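Local coordinates for type II restriction enzyme MunI (Mycoplasma, PDB 1D02), which recognises the double-stranded DNA sequence 5'-CAATTG-3' and cleaves it after the first C, acting as a homodimeric type II restriction endonuclease, at residues Q13-L18 and N32-G37; P82-E87 and G97-Q102; G104-K109 and I156-K161; E144-W149 and D171-N176. The protein carries 1 engineered substitution. All blocks are in the same frame, centred on the assembly; numbering follows the deposited sequence.

Contact 1: Q13-L18 and N32-G37; sequences QALAGL and NAVFEG
Leu15 carries its CG anti to the backbone N (chi1 176°), and its branch lies side by side with Val34, the two side chains pointing the same way. CB of Leu15 meets CG2 of Val34 at 4.0 Å. Leu18 has the same kind of first torsion (chi1 173°), and its CD2 approaches CB of Ala33 at 4.2 Å. Two alanines fill the rest of the interface. CB of Ala33 points at the other helix and lies 4.1 Å from CA of Leu15. The methyl of Ala14 points back across the gap. It comes within 3.1 Å of Ala33 O, a tight contact of a methyl with a carbonyl oxygen. That oxygen also accepts the backbone bond from Glu36 N, at the end of helix 27-34. The side chain of Glu36 extends to the same methyl, with OE2 3.7 Å from Ala14 CB. No hydrogen bond crosses between 13-18 and 32-37. Asn11 supplies a polar link. Its OD1 accepts from Ala14 N, its ND2 donates to Glu36 O, and its backbone bonds to Val34. Farther in, Leu15 and Val34 both rest on Val190 of helix 186-197. The backbones come nearest at Leu15 and Val34, whose CA atoms are 5.1 Å apart, with Ala14 and Ala33 next to them. This is the close, small-residue packing of two consecutive helices, 12-21 and 27-34, joined by a short loop at the periphery of the fold.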
# COMPACT_ATOMS: atom_id res chain seq x y z
N GLN D 13 -8.83 22.79 -26.53
CA GLN D 13 -9.90 22.81 -27.54
C GLN D 13 -10.29 21.40 -27.95
O GLN D 13 -11.48 21.12 -28.17
CB GLN D 13 -9.48 23.62 -28.77
CG GLN D 13 -9.21 25.11 -28.47
CD GLN D 13 -7.72 25.41 -28.35
OE1 GLN D 13 -6.96 24.60 -27.80
NE2 GLN D 13 -7.31 26.58 -28.86
N ALA D 14 -9.31 20.49 -28.06
CA ALA D 14 -9.62 19.12 -28.44
C ALA D 14 -10.44 18.47 -27.34
O ALA D 14 -11.36 17.72 -27.64
CB ALA D 14 -8.35 18.31 -28.69
N LEU D 15 -10.11 18.75 -26.08
CA LEU D 15 -10.88 18.18 -24.96
C LEU D 15 -12.31 18.74 -24.96
O LEU D 15 -13.30 18.00 -24.71
CB LEU D 15 -10.19 18.48 -23.62
CG LEU D 15 -10.95 18.01 -22.37
CD1 LEU D 15 -11.19 16.49 -22.45
CD2 LEU D 15 -10.16 18.32 -21.12
N ALA D 16 -12.44 20.04 -25.23
CA ALA D 16 -13.78 20.64 -25.28
C ALA D 16 -14.59 19.97 -26.41
O ALA D 16 -15.79 19.76 -26.28
CB ALA D 16 -13.68 22.15 -25.48
N GLY D 17 -13.92 19.63 -27.51
CA GLY D 17 -14.62 18.96 -28.60
C GLY D 17 -15.14 17.59 -28.16
O GLY D 17 -16.26 17.21 -28.49
N LEU D 18 -14.32 16.85 -27.41
CA LEU D 18 -14.73 15.54 -26.90
C LEU D 18 -15.94 15.72 -26.00
O LEU D 18 -16.94 14.99 -26.11
CB LEU D 18 -13.57 14.88 -26.13
CG LEU D 18 -13.89 13.57 -25.40
CD1 LEU D 18 -14.30 12.48 -26.37
CD2 LEU D 18 -12.66 13.12 -24.62
N ASN D 32 -5.99 11.56 -24.14
CA ASN D 32 -5.59 11.46 -25.54
C ASN D 32 -6.05 12.71 -26.28
O ASN D 32 -5.31 13.25 -27.11
CB ASN D 32 -6.22 10.22 -26.20
CG ASN D 32 -5.51 8.94 -25.83
OD1 ASN D 32 -6.11 7.85 -25.82
ND2 ASN D 32 -4.22 9.05 -25.57
N ALA D 33 -7.24 13.20 -25.97
CA ALA D 33 -7.70 14.41 -26.66
C ALA D 33 -6.86 15.63 -26.28
O ALA D 33 -6.41 16.38 -27.14
CB ALA D 33 -9.18 14.68 -26.34
N VAL D 34 -6.67 15.81 -24.98
CA VAL D 34 -5.95 16.98 -24.49
C VAL D 34 -4.46 16.98 -24.85
O VAL D 34 -3.78 18.04 -24.81
CB VAL D 34 -6.22 17.17 -22.96
CG1 VAL D 34 -5.15 16.48 -22.08
CG2 VAL D 34 -6.30 18.64 -22.67
N PHE D 35 -3.95 15.82 -25.22
CA PHE D 35 -2.54 15.75 -25.62
C PHE D 35 -2.34 15.86 -27.13
O PHE D 35 -1.20 15.85 -27.61
CB PHE D 35 -1.90 14.44 -25.13
CG PHE D 35 -1.68 14.38 -23.63
CD1 PHE D 35 -1.37 13.15 -23.02
CD2 PHE D 35 -1.74 15.52 -22.84
CE1 PHE D 35 -1.11 13.08 -21.65
CE2 PHE D 35 -1.48 15.46 -21.47
CZ PHE D 35 -1.17 14.22 -20.88
N GLU D 36 -3.43 15.97 -27.90
CA GLU D 36 -3.29 16.04 -29.36
C GLU D 36 -2.38 17.16 -29.83
O GLU D 36 -2.58 18.32 -29.48
CB GLU D 36 -4.65 16.21 -30.05
CG GLU D 36 -5.51 14.96 -29.99
CD GLU D 36 -6.89 15.16 -30.60
OE1 GLU D 36 -7.80 14.37 -30.27
OE2 GLU D 36 -7.08 16.10 -31.42
N GLY D 37 -1.37 16.80 -30.62
CA GLY D 37 -0.47 17.82 -31.13
C GLY D 37 0.55 18.34 -30.14
O GLY D 37 1.32 19.24 -30.47

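Contact 2: P82-E87 and G97-Q102; sequences PAFAIE and GEIKRQ. Engineered in segment 82-87: Ala83 (natural residue Asp). With nucleotides of chain A.
Ala83 and Phe84 both face Gly97, which makes a classic beta bulge at the start of strand 84-88, opposite the middle of strand 93-101. Gly97 N donates to Phe84 O at 2.7 Å, and the N-H lies above the plane of that carbonyl. The return bonds are weak: Phe84 N reaches Gly97 O at 3.4 Å, and Ala83 N reaches the same oxygen at 3.1 Å. Ala83 N also makes a weak bond of 3.4 Å to Glu98 OE1, because the Glu98 chain bends at chi2 and turns its carboxylate back to Pro82 and Ala83. CG of Phe84 sits between the backbone N and the carbonyl carbon (chi1 69°), the crowded position. The ring lies over Gly97, whose CA is 3.7 Å from the ring centroid in a CH-pi contact. Gly97 has no side chain in the way. The ring crosses Ile99 at about a right angle, and the methyl of Ala83 touches Ile99 CG1 at 4.0 Å. Ala83 is an engineered residue; the natural sequence has Asp here. Pro82-Asp followed by Glu98-Ile99-Lys100 is consistent with the signature of the PDDEXK nuclease clan. The strand then runs on to the DNA. Lys100 NZ donates to OP2 of DA4 of chain A at 3.1 Å. Arg101 NH1 meets OP2 of DA5 of chain A at 2.8 Å, at the edge of its guanidinium and in its plane. Two positive groups thus hold consecutive phosphates just beyond Glu98 on the strand, so the end of strand 93-101 probably helps set the DNA backbone near the catalytic region.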
# COMPACT_ATOMS: atom_id res chain seq x y z
N PRO D 82 1.12 -0.69 -14.79
CA PRO D 82 0.33 0.47 -14.36
C PRO D 82 -0.88 0.65 -15.26
O PRO D 82 -0.85 0.26 -16.42
CB PRO D 82 1.30 1.63 -14.51
CG PRO D 82 2.62 1.02 -14.25
CD PRO D 82 2.52 -0.30 -15.04
N ALA D 83 -1.93 1.26 -14.73
CA ALA D 83 -3.15 1.54 -15.50
C ALA D 83 -2.82 2.49 -16.66
O ALA D 83 -3.38 2.38 -17.75
CB ALA D 83 -4.21 2.16 -14.61
N PHE D 84 -1.91 3.43 -16.41
CA PHE D 84 -1.54 4.39 -17.46
C PHE D 84 -0.21 5.06 -17.13
O PHE D 84 0.36 4.85 -16.06
CB PHE D 84 -2.66 5.46 -17.62
CG PHE D 84 -2.79 6.43 -16.45
CD1 PHE D 84 -2.12 7.66 -16.45
CD2 PHE D 84 -3.61 6.12 -15.36
CE1 PHE D 84 -2.28 8.54 -15.39
CE2 PHE D 84 -3.76 7.01 -14.30
CZ PHE D 84 -3.09 8.22 -14.31
N ALA D 85 0.32 5.81 -18.09
CA ALA D 85 1.52 6.60 -17.85
C ALA D 85 1.40 7.80 -18.74
O ALA D 85 0.79 7.73 -19.82
CB ALA D 85 2.82 5.84 -18.20
N ILE D 86 1.98 8.91 -18.30
CA ILE D 86 2.00 10.13 -19.10
C ILE D 86 3.47 10.46 -19.33
O ILE D 86 4.23 10.63 -18.36
CB ILE D 86 1.32 11.30 -18.39
CG1 ILE D 86 -0.17 11.02 -18.30
CG2 ILE D 86 1.58 12.61 -19.16
CD1 ILE D 86 -0.92 12.00 -17.47
N GLU D 87 3.88 10.52 -20.59
CA GLU D 87 5.28 10.85 -20.88
C GLU D 87 5.42 12.18 -21.59
O GLU D 87 4.61 12.51 -22.46
CB GLU D 87 5.93 9.78 -21.79
CG GLU D 87 7.39 10.14 -22.17
CD GLU D 87 8.11 9.03 -22.92
OE1 GLU D 87 7.49 7.98 -23.19
OE2 GLU D 87 9.30 9.22 -23.24
N GLY D 97 0.68 5.90 -13.55
CA GLY D 97 -0.56 6.07 -12.84
C GLY D 97 -1.40 4.84 -12.57
O GLY D 97 -1.18 3.79 -13.16
N GLU D 98 -2.36 5.00 -11.67
CA GLU D 98 -3.28 3.92 -11.33
C GLU D 98 -4.68 4.49 -11.33
O GLU D 98 -4.87 5.71 -11.19
CB GLU D 98 -2.98 3.33 -9.94
CG GLU D 98 -1.63 2.65 -9.78
CD GLU D 98 -1.35 1.57 -10.83
OE1 GLU D 98 -2.32 1.00 -11.40
OE2 GLU D 98 -0.16 1.30 -11.10
N ILE D 99 -5.67 3.62 -11.45
CA ILE D 99 -7.06 4.03 -11.44
C ILE D 99 -7.74 3.07 -10.48
O ILE D 99 -7.75 1.85 -10.72
CB ILE D 99 -7.69 3.90 -12.85
CG1 ILE D 99 -7.01 4.90 -13.82
CG2 ILE D 99 -9.19 4.21 -12.77
CD1 ILE D 99 -7.56 4.84 -15.22
N LYS D 100 -8.31 3.60 -9.40
CA LYS D 100 -8.97 2.75 -8.42
C LYS D 100 -10.45 3.11 -8.38
O LYS D 100 -10.81 4.19 -7.95
CB LYS D 100 -8.30 2.94 -7.05
CG LYS D 100 -6.96 2.20 -6.94
CD LYS D 100 -7.21 0.69 -6.98
CE LYS D 100 -5.96 -0.13 -7.33
NZ LYS D 100 -5.53 0.09 -8.74
N ARG D 101 -11.29 2.21 -8.87
CA ARG D 101 -12.74 2.45 -8.89
C ARG D 101 -13.34 1.65 -7.76
O ARG D 101 -12.99 0.49 -7.57
CB ARG D 101 -13.35 1.94 -10.21
CG ARG D 101 -12.60 2.39 -11.45
CD ARG D 101 -13.24 1.88 -12.76
NE ARG D 101 -12.38 2.13 -13.92
CZ ARG D 101 -11.31 1.38 -14.24
NH1 ARG D 101 -10.98 0.33 -13.50
NH2 ARG D 101 -10.56 1.70 -15.30
N GLN D 102 -14.23 2.26 -7.00
CA GLN D 102 -14.84 1.52 -5.88
C GLN D 102 -16.13 2.17 -5.42
O GLN D 102 -16.32 3.39 -5.56
CB GLN D 102 -13.86 1.45 -4.70
CG GLN D 102 -14.23 0.46 -3.57
CD GLN D 102 -13.03 0.17 -2.68
OE1 GLN D 102 -13.02 0.45 -1.46
NE2 GLN D 102 -11.99 -0.39 -3.29
P DA A 5 -12.84 -2.47 -11.43
OP1 DA A 5 -14.03 -2.74 -12.27
OP2 DA A 5 -12.22 -1.14 -11.45
O5' DA A 5 -13.09 -2.79 -9.88
C5' DA A 5 -14.19 -3.55 -9.46
C4' DA A 5 -14.07 -3.90 -7.99
O4' DA A 5 -12.94 -4.78 -7.78
C3' DA A 5 -13.96 -2.79 -6.93
O3' DA A 5 -14.95 -3.03 -5.93
C2' DA A 5 -12.62 -3.09 -6.26
C1' DA A 5 -12.53 -4.60 -6.45
N9 DA A 5 -11.22 -5.22 -6.29
C8 DA A 5 -9.99 -4.69 -6.58
N7 DA A 5 -8.99 -5.51 -6.33
C5 DA A 5 -9.60 -6.64 -5.83
C6 DA A 5 -9.08 -7.88 -5.36
N6 DA A 5 -7.78 -8.17 -5.33
N1 DA A 5 -9.96 -8.80 -4.91
C2 DA A 5 -11.27 -8.49 -4.93
N3 DA A 5 -11.87 -7.38 -5.35
C4 DA A 5 -10.97 -6.48 -5.79
P DT A 6 -16.41 -2.40 -6.09
OP1 DT A 6 -16.60 -2.00 -7.50
OP2 DT A 6 -16.58 -1.41 -5.00
O5' DT A 6 -17.35 -3.64 -5.78
C5' DT A 6 -17.56 -4.61 -6.78
C4' DT A 6 -17.43 -5.99 -6.21
O4' DT A 6 -16.06 -6.26 -5.84
C3' DT A 6 -18.25 -6.20 -4.94
O3' DT A 6 -19.50 -6.77 -5.27
C2' DT A 6 -17.41 -7.16 -4.11
C1' DT A 6 -16.02 -7.17 -4.74
N1 DT A 6 -15.04 -6.65 -3.78
C2 DT A 6 -14.20 -7.52 -3.11
O2 DT A 6 -14.21 -8.73 -3.31
N3 DT A 6 -13.36 -6.93 -2.21
C4 DT A 6 -13.27 -5.58 -1.92
O4 DT A 6 -12.46 -5.18 -1.07
C5 DT A 6 -14.17 -4.73 -2.67
C7 DT A 6 -14.15 -3.26 -2.43
C6 DT A 6 -15.00 -5.30 -3.55
P DA A 4 -6.19 -2.66 -11.27
OP1 DA A 4 -6.43 -1.33 -11.89
OP2 DA A 4 -5.70 -2.75 -9.87
O5' DA A 4 -7.55 -3.49 -11.38
C5' DA A 4 -8.18 -3.68 -12.63
C4' DA A 4 -9.55 -4.29 -12.42
O4' DA A 4 -9.44 -5.64 -11.93
C3' DA A 4 -10.43 -3.55 -11.42
O3' DA A 4 -11.78 -3.59 -11.90
C2' DA A 4 -10.25 -4.35 -10.13
C1' DA A 4 -10.05 -5.77 -10.64
N9 DA A 4 -9.17 -6.63 -9.85
C8 DA A 4 -7.87 -6.40 -9.47
N7 DA A 4 -7.30 -7.41 -8.87
C5 DA A 4 -8.30 -8.37 -8.81
C6 DA A 4 -8.31 -9.70 -8.33
N6 DA A 4 -7.25 -10.30 -7.79
N1 DA A 4 -9.46 -10.40 -8.45
C2 DA A 4 -10.52 -9.80 -9.01
N3 DA A 4 -10.63 -8.57 -9.50
C4 DA A 4 -9.47 -7.90 -9.38

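Contact 3: G104-K109 and I156-K161; sequences GWVEGK and ITRDPK. With nucleotides of chain B.
Trp105 N donates to Asp159 OD2 at 2.7 Å in a nearly straight bond (167°) that meets the oxygen from above the carboxylate plane. Glu107 and Arg158 form the second polar grip. NH1 of the arginine binds OE1 and NH2 binds OE2, each at 2.8 Å through a syn lone pair. The carboxylate and guanidinium planes are only 4° apart. Beside the Asp159 bond, Trp105 CE3 packs on Pro160 CG at 3.6 Å. Val106 CG1 lies on Arg158 CB between the two polar links. Trp105 O is buried without a hydrogen-bond partner; CA of Asp159 approaches it at 3.4 Å in a CA-H...O contact. OD1 of Asp159 caps the helix start, accepting from Lys161 N at 2.8 Å and from Arg162 N just beyond. Outside, Arg158 NE donates to Glu65 O of the second subunit, and Phe67 of that subunit meets the Trp105 ring edge-to-face. Lys161 reaches the DNA, with NZ 2.6 Å from OP2 of DC2 of chain B, and makes a cation-pi contact with Trp78 of the second subunit. This is an aspartate N-cap of helix 160-170, tied to a loop at the dimer and DNA interface.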
# COMPACT_ATOMS: atom_id res chain seq x y z
N GLY D 104 -19.11 3.17 -2.48
CA GLY D 104 -18.95 3.93 -1.26
C GLY D 104 -20.26 4.31 -0.60
O GLY D 104 -21.34 4.17 -1.17
N TRP D 105 -20.16 4.78 0.63
CA TRP D 105 -21.33 5.23 1.37
C TRP D 105 -21.67 6.65 0.91
O TRP D 105 -20.94 7.61 1.19
CB TRP D 105 -20.97 5.19 2.86
CG TRP D 105 -21.92 5.85 3.80
CD1 TRP D 105 -23.28 5.91 3.70
CD2 TRP D 105 -21.58 6.45 5.04
NE1 TRP D 105 -23.81 6.52 4.82
CE2 TRP D 105 -22.78 6.86 5.66
CE3 TRP D 105 -20.36 6.69 5.70
CZ2 TRP D 105 -22.80 7.49 6.91
CZ3 TRP D 105 -20.38 7.32 6.94
CH2 TRP D 105 -21.59 7.71 7.53
N VAL D 106 -22.76 6.77 0.16
CA VAL D 106 -23.21 8.07 -0.34
C VAL D 106 -24.72 8.12 -0.13
O VAL D 106 -25.29 7.24 0.53
CB VAL D 106 -22.85 8.28 -1.85
CG1 VAL D 106 -21.34 8.33 -2.01
CG2 VAL D 106 -23.44 7.16 -2.74
N GLU D 107 -25.37 9.15 -0.68
CA GLU D 107 -26.82 9.30 -0.53
C GLU D 107 -27.59 8.06 -0.98
O GLU D 107 -27.30 7.47 -2.03
CB GLU D 107 -27.32 10.52 -1.35
CG GLU D 107 -26.76 11.86 -0.91
CD GLU D 107 -25.48 12.25 -1.64
OE1 GLU D 107 -24.86 11.35 -2.26
OE2 GLU D 107 -25.09 13.44 -1.59
N GLY D 108 -28.59 7.66 -0.19
CA GLY D 108 -29.41 6.52 -0.58
C GLY D 108 -28.80 5.17 -0.29
O GLY D 108 -29.38 4.16 -0.66
N LYS D 109 -27.65 5.15 0.38
CA LYS D 109 -26.97 3.90 0.70
C LYS D 109 -26.83 3.67 2.20
O LYS D 109 -26.74 4.62 2.99
CB LYS D 109 -25.55 3.89 0.13
CG LYS D 109 -25.45 4.13 -1.37
CD LYS D 109 -26.01 2.98 -2.15
CE LYS D 109 -25.70 3.12 -3.64
NZ LYS D 109 -26.10 1.88 -4.37
N ILE D 156 -16.72 5.87 -4.07
CA ILE D 156 -15.71 6.05 -3.02
C ILE D 156 -15.27 7.51 -2.97
O ILE D 156 -14.96 8.03 -1.90
CB ILE D 156 -14.47 5.13 -3.26
CG1 ILE D 156 -13.44 5.31 -2.14
CG2 ILE D 156 -13.84 5.43 -4.62
CD1 ILE D 156 -12.24 4.31 -2.25
N THR D 157 -15.30 8.19 -4.11
CA THR D 157 -14.85 9.59 -4.17
C THR D 157 -15.73 10.58 -3.43
O THR D 157 -15.35 11.74 -3.27
CB THR D 157 -14.74 10.10 -5.62
OG1 THR D 157 -16.03 10.05 -6.23
CG2 THR D 157 -13.78 9.24 -6.42
N ARG D 158 -16.90 10.13 -2.98
CA ARG D 158 -17.79 11.03 -2.25
C ARG D 158 -18.15 10.46 -0.88
O ARG D 158 -18.98 11.00 -0.17
CB ARG D 158 -19.08 11.26 -3.07
CG ARG D 158 -18.82 11.99 -4.42
CD ARG D 158 -20.13 12.39 -5.13
NE ARG D 158 -20.91 13.31 -4.31
CZ ARG D 158 -22.02 12.96 -3.65
NH1 ARG D 158 -22.48 11.71 -3.72
NH2 ARG D 158 -22.65 13.86 -2.89
N ASP D 159 -17.51 9.35 -0.52
CA ASP D 159 -17.77 8.68 0.77
C ASP D 159 -17.01 9.49 1.83
O ASP D 159 -15.80 9.68 1.73
CB ASP D 159 -17.23 7.25 0.64
CG ASP D 159 -17.33 6.45 1.93
OD1 ASP D 159 -16.89 6.96 2.99
OD2 ASP D 159 -17.83 5.29 1.86
N PRO D 160 -17.71 9.98 2.86
CA PRO D 160 -17.10 10.78 3.92
C PRO D 160 -15.95 10.16 4.70
O PRO D 160 -15.03 10.86 5.15
CB PRO D 160 -18.31 11.14 4.80
CG PRO D 160 -19.15 9.95 4.67
CD PRO D 160 -19.11 9.68 3.18
N LYS D 161 -15.99 8.84 4.87
CA LYS D 161 -14.91 8.16 5.58
C LYS D 161 -13.73 7.90 4.62
O LYS D 161 -12.57 8.20 4.95
CB LYS D 161 -15.42 6.84 6.18
CG LYS D 161 -14.32 6.04 6.85
CD LYS D 161 -14.77 4.60 7.16
CE LYS D 161 -15.89 4.58 8.17
NZ LYS D 161 -16.05 3.21 8.73
P DC B 2 -13.74 2.22 11.83
OP1 DC B 2 -12.67 2.83 12.65
OP2 DC B 2 -14.37 3.01 10.75
O5' DC B 2 -13.15 0.89 11.21
C5' DC B 2 -12.68 -0.10 12.09
C4' DC B 2 -12.27 -1.32 11.32
O4' DC B 2 -13.46 -2.04 10.93
C3' DC B 2 -11.44 -1.10 10.05
O3' DC B 2 -10.18 -1.73 10.30
C2' DC B 2 -12.28 -1.75 8.95
C1' DC B 2 -13.19 -2.71 9.73
N1 DC B 2 -14.48 -3.06 9.14
C2 DC B 2 -14.81 -4.41 9.03
O2 DC B 2 -13.99 -5.26 9.45
N3 DC B 2 -16.01 -4.77 8.50
C4 DC B 2 -16.86 -3.82 8.11
N4 DC B 2 -18.03 -4.19 7.62
C5 DC B 2 -16.55 -2.43 8.22
C6 DC B 2 -15.36 -2.10 8.73

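Contact 4: E144-W149 and D171-N176; sequences EILPFW and DHYQDN
Asn176 bridges Leu146 and Phe148, joining the turn ahead of strand 177-180 to the loop that leads into its parallel neighbour, strand 148-153. Its amide makes three hydrogen bonds, one of them weak. OD1 accepts from Leu146 N at 2.9 Å in a nearly straight bond. ND2 donates to Phe148 O at 2.8 Å, nearly along the C=O axis, and more weakly to Leu146 O at 2.9 Å. CG of Asn176 is anti to its own carbonyl carbon (chi1 -76°), which sets CG toward the loop. Ile145 covers this polar group, with CD1 3.6 Å from OD1. Next to it, Leu146 lies over one face of the Tyr173 ring, CD2 3.7 Å from the centroid in a CH-pi contact. His172 CD2 is over the opposite face of that ring. At the start of the strand, Asn176 O takes a CA-H...O contact of 3.4 Å from Trp149 CA and sits at the edge of the indole. The Trp149 ring meets His192 nearly parallel, and Tyr173 packs on Pro128 of the second subunit. One buried amide thus bonds one N-H and two carbonyls, one weakly, where the loop passes into the strand, and so probably ties the starts of the two parallel strands together.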
# COMPACT_ATOMS: atom_id res chain seq x y z
N GLU D 144 9.60 16.55 -3.15
CA GLU D 144 8.30 17.01 -2.71
C GLU D 144 7.10 16.39 -3.41
O GLU D 144 5.95 16.65 -3.05
CB GLU D 144 8.21 18.54 -2.80
CG GLU D 144 8.08 19.11 -4.19
CD GLU D 144 9.40 19.32 -4.90
OE1 GLU D 144 9.37 20.00 -5.95
OE2 GLU D 144 10.46 18.83 -4.45
N ILE D 145 7.36 15.54 -4.39
CA ILE D 145 6.28 14.87 -5.11
C ILE D 145 6.64 13.40 -5.23
O ILE D 145 7.81 13.05 -5.25
CB ILE D 145 6.11 15.48 -6.53
CG1 ILE D 145 4.73 15.17 -7.05
CG2 ILE D 145 7.18 14.96 -7.50
CD1 ILE D 145 3.68 16.07 -6.42
N LEU D 146 5.62 12.52 -5.24
CA LEU D 146 5.86 11.09 -5.43
C LEU D 146 5.81 10.86 -6.94
O LEU D 146 5.17 11.62 -7.67
CB LEU D 146 4.79 10.27 -4.71
CG LEU D 146 4.76 10.58 -3.20
CD1 LEU D 146 3.76 9.63 -2.51
CD2 LEU D 146 6.15 10.41 -2.59
N PRO D 147 6.45 9.79 -7.43
CA PRO D 147 6.50 9.47 -8.87
C PRO D 147 5.28 8.82 -9.50
O PRO D 147 5.35 8.36 -10.63
CB PRO D 147 7.72 8.57 -8.96
CG PRO D 147 7.64 7.80 -7.64
CD PRO D 147 7.29 8.87 -6.64
N PHE D 148 4.17 8.77 -8.76
CA PHE D 148 2.96 8.14 -9.28
C PHE D 148 1.76 9.01 -9.01
O PHE D 148 1.81 9.94 -8.20
CB PHE D 148 2.76 6.76 -8.64
CG PHE D 148 2.59 6.82 -7.13
CD1 PHE D 148 1.33 7.03 -6.57
CD2 PHE D 148 3.69 6.67 -6.29
CE1 PHE D 148 1.17 7.08 -5.18
CE2 PHE D 148 3.54 6.72 -4.90
CZ PHE D 148 2.29 6.92 -4.33
N TRP D 149 0.66 8.69 -9.69
CA TRP D 149 -0.58 9.44 -9.52
C TRP D 149 -1.72 8.44 -9.52
O TRP D 149 -1.91 7.71 -10.49
CB TRP D 149 -0.74 10.43 -10.68
CG TRP D 149 -1.97 11.29 -10.61
CD1 TRP D 149 -2.60 11.74 -9.48
CD2 TRP D 149 -2.66 11.87 -11.72
NE1 TRP D 149 -3.64 12.58 -9.82
CE2 TRP D 149 -3.70 12.68 -11.19
CE3 TRP D 149 -2.49 11.80 -13.11
CZ2 TRP D 149 -4.57 13.41 -12.00
CZ3 TRP D 149 -3.37 12.54 -13.93
CH2 TRP D 149 -4.39 13.33 -13.36
N ASP D 171 -0.96 12.45 3.41
CA ASP D 171 -0.25 13.43 4.23
C ASP D 171 0.21 14.65 3.42
O ASP D 171 -0.61 15.32 2.81
CB ASP D 171 0.93 12.69 4.88
CG ASP D 171 1.46 13.38 6.11
OD1 ASP D 171 0.67 13.65 7.04
OD2 ASP D 171 2.67 13.64 6.15
N HIS D 172 1.51 14.94 3.37
CA HIS D 172 1.92 16.12 2.61
C HIS D 172 2.15 15.91 1.11
O HIS D 172 2.81 16.73 0.46
CB HIS D 172 3.16 16.78 3.25
CG HIS D 172 4.39 15.92 3.23
ND1 HIS D 172 4.62 14.92 4.15
CD2 HIS D 172 5.46 15.92 2.41
CE1 HIS D 172 5.78 14.34 3.90
NE2 HIS D 172 6.31 14.93 2.84
N TYR D 173 1.60 14.82 0.56
CA TYR D 173 1.69 14.52 -0.87
C TYR D 173 0.26 14.49 -1.42
O TYR D 173 -0.10 13.57 -2.17
CB TYR D 173 2.36 13.16 -1.13
CG TYR D 173 3.76 13.06 -0.60
CD1 TYR D 173 4.03 12.47 0.63
CD2 TYR D 173 4.82 13.58 -1.32
CE1 TYR D 173 5.32 12.39 1.12
CE2 TYR D 173 6.14 13.51 -0.83
CZ TYR D 173 6.37 12.91 0.38
OH TYR D 173 7.66 12.78 0.86
N GLN D 174 -0.54 15.49 -1.06
CA GLN D 174 -1.93 15.54 -1.51
C GLN D 174 -2.12 15.56 -3.02
O GLN D 174 -3.13 15.07 -3.51
CB GLN D 174 -2.64 16.76 -0.92
CG GLN D 174 -2.86 16.67 0.57
CD GLN D 174 -3.74 15.49 0.95
OE1 GLN D 174 -4.89 15.40 0.51
NE2 GLN D 174 -3.22 14.60 1.78
N ASP D 175 -1.14 16.08 -3.76
CA ASP D 175 -1.31 16.16 -5.20
C ASP D 175 -1.06 14.85 -5.94
O ASP D 175 -1.26 14.78 -7.15
CB ASP D 175 -0.40 17.25 -5.80
CG ASP D 175 -0.73 18.65 -5.27
OD1 ASP D 175 -1.84 18.86 -4.74
OD2 ASP D 175 0.13 19.54 -5.41
N ASN D 176 -0.62 13.82 -5.21
CA ASN D 176 -0.36 12.53 -5.82
C ASN D 176 -1.58 11.62 -5.98
O ASN D 176 -1.47 10.47 -6.40
CB ASN D 176 0.80 11.83 -5.10
CG ASN D 176 2.14 12.43 -5.50
OD1 ASN D 176 2.80 13.09 -4.69
ND2 ASN D 176 2.51 12.26 -6.76

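Overall arrangement
Contact 2 is the hub. Its strand 93-101 neighbours strand 148-153 of contact 4, with Glu98 N 3.0 Å from Trp149 O, a probable hydrogen bond. Phe84 CZ also packs on Trp149 CE3. Just past the end of strand 93-101, Gln102 O lies 2.9 Å from Ile156 N, which probably bonds contact 2 to contact 3. Contact 1 reaches the hairpin through Phe35 CZ, 3.6 Å from Ile86 CG2. Contacts 2 and 3 hold DNA phosphates through Lys100, Arg101 and Lys161. The nearest atoms of contact 4 and contact 1 stay about 10 Å and 17 Å from the DNA. Contacts 3 and 4 both touch the second subunit, their centres 24 Å apart.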